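Local coordinates for protein proteolytically activated form of PPO4 Tyrosinase (Agaricus bisporus var. bisporus H97, PDB 4OUA) that uses a pair of copper ions to hydroxylate monophenols and oxidise the resulting o-diphenols to o-quinones, the first step of melanin synthesis, at residues K218-N221 / M222-N226; D371-D374 / R375-I379. All blocks are in the same frame, centred on the assembly; numbering follows the deposited sequence.

Contact 1. Residues K218-N221 / M222-N226; sequences KTYN and MLKFN
Lys224 lays its aliphatic chain over one face of the Tyr220 ring, one helical turn back. CG of Lys224 stands 4.2 Å from the centroid of that ring and 17° off its normal, a CH-pi contact. With CG of Tyr220 anti to the backbone N (chi1 -179°), the ring swings toward the C-terminal end of the helix, where the lysine, bent at chi2 and chi3, crosses it obliquely, its CD 3.3 Å from CZ of Tyr220 at the phenol end. Asp374 binds both polar ends, Tyr220 OH by a hydrogen bond and Lys224 NZ by a salt bridge. Were Tyr220 replaced by alanine, the lysine chain would probably lose the surface it lies on, and Asp374 a partner. This is the C-terminal turn of helix 201-224 in the tyrosinase central domain, held by i to i+4 bonds such as Lys224 N to Tyr220 O (3.1 Å). Phe225 is the first residue to leave helical torsions, yet its N still reaches Asn221 O at 3.2 Å, from above the carbonyl plane. The Asn221 amide and the Phe225 ring are turned 35° apart, OD1 lying 3.6 Å from CE2. On the buried side, Thr219 CG2 meets Met222 CE at 3.7 Å, these two side chains pointing the same way.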
loop_
_atom_site.group_PDB
_atom_site.type_symbol
_atom_site.label_atom_id
_atom_site.label_comp_id
_atom_site.label_asym_id
_atom_site.label_seq_id
_atom_site.Cartn_x
_atom_site.Cartn_y
_atom_site.Cartn_z
ATOM N N LYS A 218 -6.781 -10.371 -15.559
ATOM C CA LYS A 218 -7.456 -9.164 -15.100
ATOM C C LYS A 218 -6.499 -7.976 -15.087
ATOM O O LYS A 218 -6.857 -6.873 -15.501
ATOM C CB LYS A 218 -8.049 -9.363 -13.704
ATOM C CG LYS A 218 -9.298 -10.224 -13.650
ATOM C CD LYS A 218 -10.067 -9.957 -12.363
ATOM C CE LYS A 218 -11.228 -10.920 -12.180
ATOM N NZ LYS A 218 -10.767 -12.287 -11.812
ATOM N N THR A 219 -5.280 -8.213 -14.607
ATOM C CA THR A 219 -4.274 -7.163 -14.510
ATOM C C THR A 219 -3.834 -6.688 -15.888
ATOM O O THR A 219 -3.640 -5.495 -16.110
ATOM C CB THR A 219 -3.040 -7.635 -13.728
ATOM O OG1 THR A 219 -3.442 -8.103 -12.433
ATOM C CG2 THR A 219 -2.048 -6.495 -13.564
ATOM N N TYR A 220 -3.679 -7.634 -16.807
ATOM C CA TYR A 220 -3.285 -7.328 -18.178
ATOM C C TYR A 220 -4.265 -6.359 -18.832
ATOM O O TYR A 220 -3.868 -5.301 -19.322
ATOM C CB TYR A 220 -3.182 -8.616 -18.998
ATOM C CG TYR A 220 -2.754 -8.410 -20.432
ATOM C CD1 TYR A 220 -1.423 -8.184 -20.755
ATOM C CD2 TYR A 220 -3.681 -8.453 -21.467
ATOM C CE1 TYR A 220 -1.028 -7.997 -22.067
ATOM C CE2 TYR A 220 -3.293 -8.268 -22.784
ATOM C CZ TYR A 220 -1.967 -8.041 -23.077
ATOM O OH TYR A 220 -1.580 -7.856 -24.383
ATOM N N ASN A 221 -5.544 -6.720 -18.827
ATOM C CA ASN A 221 -6.578 -5.904 -19.457
ATOM C C ASN A 221 -6.734 -4.540 -18.794
ATOM O O ASN A 221 -7.135 -3.570 -19.437
ATOM C CB ASN A 221 -7.919 -6.639 -19.440
ATOM C CG ASN A 221 -7.885 -7.932 -20.227
ATOM O OD1 ASN A 221 -7.313 -7.995 -21.317
ATOM N ND2 ASN A 221 -8.492 -8.976 -19.677
ATOM N N MET A 222 -6.417 -4.471 -17.506
ATOM C CA MET A 222 -6.511 -3.221 -16.761
ATOM C C MET A 222 -5.443 -2.238 -17.215
ATOM O O MET A 222 -5.724 -1.064 -17.456
ATOM C CB MET A 222 -6.388 -3.488 -15.259
ATOM C CG MET A 222 -6.296 -2.238 -14.391
ATOM S SD MET A 222 -4.595 -1.743 -14.049
ATOM C CE MET A 222 -3.925 -3.264 -13.384
ATOM N N LEU A 223 -4.216 -2.733 -17.339
ATOM C CA LEU A 223 -3.071 -1.903 -17.689
ATOM C C LEU A 223 -3.115 -1.412 -19.133
ATOM O O LEU A 223 -2.849 -0.242 -19.408
ATOM C CB LEU A 223 -1.773 -2.676 -17.447
ATOM C CG LEU A 223 -1.462 -3.018 -15.988
ATOM C CD1 LEU A 223 -0.279 -3.972 -15.890
ATOM C CD2 LEU A 223 -1.198 -1.748 -15.191
ATOM N N LYS A 224 -3.455 -2.308 -20.054
ATOM C CA LYS A 224 -3.384 -2.000 -21.479
ATOM C C LYS A 224 -4.579 -1.206 -21.997
ATOM O O LYS A 224 -4.421 -0.318 -22.831
ATOM C CB LYS A 224 -3.247 -3.289 -22.293
ATOM C CG LYS A 224 -1.959 -4.054 -22.040
ATOM C CD LYS A 224 -1.492 -4.758 -23.300
ATOM C CE LYS A 224 -1.246 -3.756 -24.418
ATOM N NZ LYS A 224 -0.738 -4.401 -25.661
ATOM N N PHE A 225 -5.773 -1.526 -21.506
ATOM C CA PHE A 225 -6.993 -0.972 -22.087
ATOM C C PHE A 225 -7.747 -0.048 -21.138
ATOM O O PHE A 225 -8.695 -0.462 -20.473
ATOM C CB PHE A 225 -7.904 -2.110 -22.547
ATOM C CG PHE A 225 -7.188 -3.166 -23.338
ATOM C CD1 PHE A 225 -6.767 -2.914 -24.634
ATOM C CD2 PHE A 225 -6.927 -4.408 -22.785
ATOM C CE1 PHE A 225 -6.104 -3.882 -25.365
ATOM C CE2 PHE A 225 -6.266 -5.380 -23.511
ATOM C CZ PHE A 225 -5.854 -5.117 -24.803
ATOM N N ASN A 226 -7.318 1.210 -21.098
ATOM C CA ASN A 226 -7.955 2.248 -20.291
ATOM C C ASN A 226 -7.578 3.636 -20.797
ATOM O O ASN A 226 -6.584 4.213 -20.357
ATOM C CB ASN A 226 -7.566 2.116 -18.817
ATOM C CG ASN A 226 -8.456 1.156 -18.060
ATOM O OD1 ASN A 226 -9.604 1.471 -17.745
ATOM N ND2 ASN A 226 -7.927 -0.024 -17.754
#

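Contact 2. Residues D371-D374 / R375-I379; sequences DHID and RRYGI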
loop_
_atom_site.group_PDB
_atom_site.type_symbol
_atom_site.label_atom_id
_atom_site.label_comp_id
_atom_site.label_asym_id
_atom_site.label_seq_id
_atom_site.Cartn_x
_atom_site.Cartn_y
_atom_site.Cartn_z
ATOM N N ASP A 371 5.873 -3.616 -24.197
ATOM C CA ASP A 371 6.462 -4.938 -24.376
ATOM C C ASP A 371 6.624 -5.627 -23.031
ATOM O O ASP A 371 6.475 -6.843 -22.920
ATOM C CB ASP A 371 7.816 -4.848 -25.082
ATOM C CG ASP A 371 7.690 -4.483 -26.545
ATOM O OD1 ASP A 371 6.558 -4.509 -27.074
ATOM O OD2 ASP A 371 8.727 -4.181 -27.170
ATOM N N HIS A 372 6.933 -4.832 -22.010
ATOM C CA HIS A 372 7.101 -5.337 -20.656
ATOM C C HIS A 372 5.805 -5.955 -20.137
ATOM O O HIS A 372 5.800 -7.078 -19.627
ATOM C CB HIS A 372 7.565 -4.211 -19.729
ATOM C CG HIS A 372 7.764 -4.639 -18.310
ATOM N ND1 HIS A 372 8.487 -5.759 -17.963
ATOM C CD2 HIS A 372 7.336 -4.093 -17.146
ATOM C CE1 HIS A 372 8.495 -5.886 -16.649
ATOM N NE2 HIS A 372 7.804 -4.889 -16.129
ATOM N N ILE A 373 4.708 -5.219 -20.279
ATOM C CA ILE A 373 3.403 -5.699 -19.837
ATOM C C ILE A 373 2.964 -6.933 -20.621
ATOM O O ILE A 373 2.532 -7.925 -20.033
ATOM C CB ILE A 373 2.329 -4.606 -19.973
ATOM C CG1 ILE A 373 2.706 -3.389 -19.123
ATOM C CG2 ILE A 373 0.967 -5.150 -19.569
ATOM C CD1 ILE A 373 1.723 -2.243 -19.219
ATOM N N ASP A 374 3.081 -6.864 -21.944
ATOM C CA ASP A 374 2.734 -7.981 -22.820
ATOM C C ASP A 374 3.469 -9.263 -22.445
ATOM O O ASP A 374 2.875 -10.338 -22.379
ATOM C CB ASP A 374 3.045 -7.633 -24.277
ATOM C CG ASP A 374 2.084 -6.621 -24.853
ATOM O OD1 ASP A 374 0.881 -6.693 -24.527
ATOM O OD2 ASP A 374 2.534 -5.755 -25.635
ATOM N N ARG A 375 4.767 -9.137 -22.202
ATOM C CA ARG A 375 5.623 -10.282 -21.929
ATOM C C ARG A 375 5.414 -10.843 -20.524
ATOM O O ARG A 375 5.694 -12.015 -20.268
ATOM C CB ARG A 375 7.089 -9.888 -22.130
ATOM C CG ARG A 375 8.100 -10.887 -21.599
ATOM C CD ARG A 375 9.509 -10.497 -22.005
ATOM N NE ARG A 375 9.765 -9.077 -21.786
ATOM C CZ ARG A 375 9.909 -8.184 -22.761
ATOM N NH1 ARG A 375 9.834 -8.564 -24.028
ATOM N NH2 ARG A 375 10.137 -6.911 -22.468
ATOM N N ARG A 376 4.911 -10.010 -19.617
ATOM C CA ARG A 376 4.780 -10.410 -18.221
ATOM C C ARG A 376 3.355 -10.809 -17.843
ATOM O O ARG A 376 3.153 -11.753 -17.081
ATOM C CB ARG A 376 5.264 -9.283 -17.305
ATOM C CG ARG A 376 5.330 -9.658 -15.832
ATOM C CD ARG A 376 6.070 -8.597 -15.034
ATOM N NE ARG A 376 6.221 -8.959 -13.627
ATOM C CZ ARG A 376 7.214 -9.702 -13.148
ATOM N NH1 ARG A 376 8.146 -10.175 -13.964
ATOM N NH2 ARG A 376 7.275 -9.979 -11.851
ATOM N N TYR A 377 2.367 -10.093 -18.374
ATOM C CA TYR A 377 0.976 -10.348 -18.011
ATOM C C TYR A 377 0.137 -10.801 -19.202
ATOM O O TYR A 377 -1.084 -10.924 -19.099
ATOM C CB TYR A 377 0.352 -9.099 -17.387
ATOM C CG TYR A 377 1.140 -8.542 -16.224
ATOM C CD1 TYR A 377 1.069 -9.129 -14.969
ATOM C CD2 TYR A 377 1.954 -7.429 -16.383
ATOM C CE1 TYR A 377 1.789 -8.624 -13.904
ATOM C CE2 TYR A 377 2.676 -6.918 -15.326
ATOM C CZ TYR A 377 2.590 -7.518 -14.088
ATOM O OH TYR A 377 3.309 -7.011 -13.031
ATOM N N GLY A 378 0.793 -11.051 -20.329
ATOM C CA GLY A 378 0.095 -11.480 -21.525
ATOM C C GLY A 378 0.476 -12.877 -21.977
ATOM O O GLY A 378 0.179 -13.267 -23.105
ATOM N N ILE A 379 1.130 -13.633 -21.101
ATOM C CA ILE A 379 1.543 -14.993 -21.432
ATOM C C ILE A 379 1.028 -15.999 -20.404
ATOM O O ILE A 379 0.346 -15.625 -19.449
ATOM C CB ILE A 379 3.078 -15.108 -21.543
ATOM C CG1 ILE A 379 3.740 -14.862 -20.188
ATOM C CG2 ILE A 379 3.611 -14.132 -22.581
ATOM C CD1 ILE A 379 5.246 -15.028 -20.214
#
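Arg375 folds back along the preceding turn so that the backbone carbonyl of Asp371 lies over one face of its guanidinium. That oxygen sits 3.6 Å above the guanidinium plane, over its centre, while the same Asp371 O accepts the Arg375 backbone N at 2.9 Å. The side chain starts with CG anti to the backbone N, and the bend at chi3 (46°) carries the flat group back over the carbonyl. His372 and Arg376 lie side by side and point the same way, with ring and guanidinium planes 24° apart; the touch itself is made by CE1 of His372 and CD of Arg376, 4.0 Å apart. Their polar ends are bound elsewhere: His372 NE2 by Asp353, and Arg376 NH2 by Asp132 in a salt bridge. Asp374 contributes mainly backbone, its O receiving a weak bond from Gly378 N at 3.0 Å as helix 362-377 ends. One residue earlier, Ile373 O takes two donors, Tyr377 N at 2.7 Å and Arg376 N at 3.2 Å, the latter from 70° out of the carbonyl plane. The two bonds mark i to i+4 and i to i+3 pairing in the last turn. Its place over the guanidinium sets the partly negative Asp371 O against the cationic face of Arg375, probably a modest electrostatic attraction that does not depend on a side-chain N-H pointed at that oxygen.

Contact 1 comes first along the chain, at the C-terminal end of helix 201-224; contact 2 follows far later, at the C-terminal end of helix 362-377. Their centres nevertheless lie about 11 Å apart, on the same side of the chain's centre, and the two helix ends touch. Asp374 OD1 joins them, 2.7 Å from Tyr220 OH in a probable hydrogen bond and 3.0 Å from Lys224 NZ in a salt bridge. The Tyr377 carbonyl also packs against Tyr220 CB. The late helix is thereby fastened to helix 201-224, on which the side chain of Met222 lies about 13 Å from a bound copper ion.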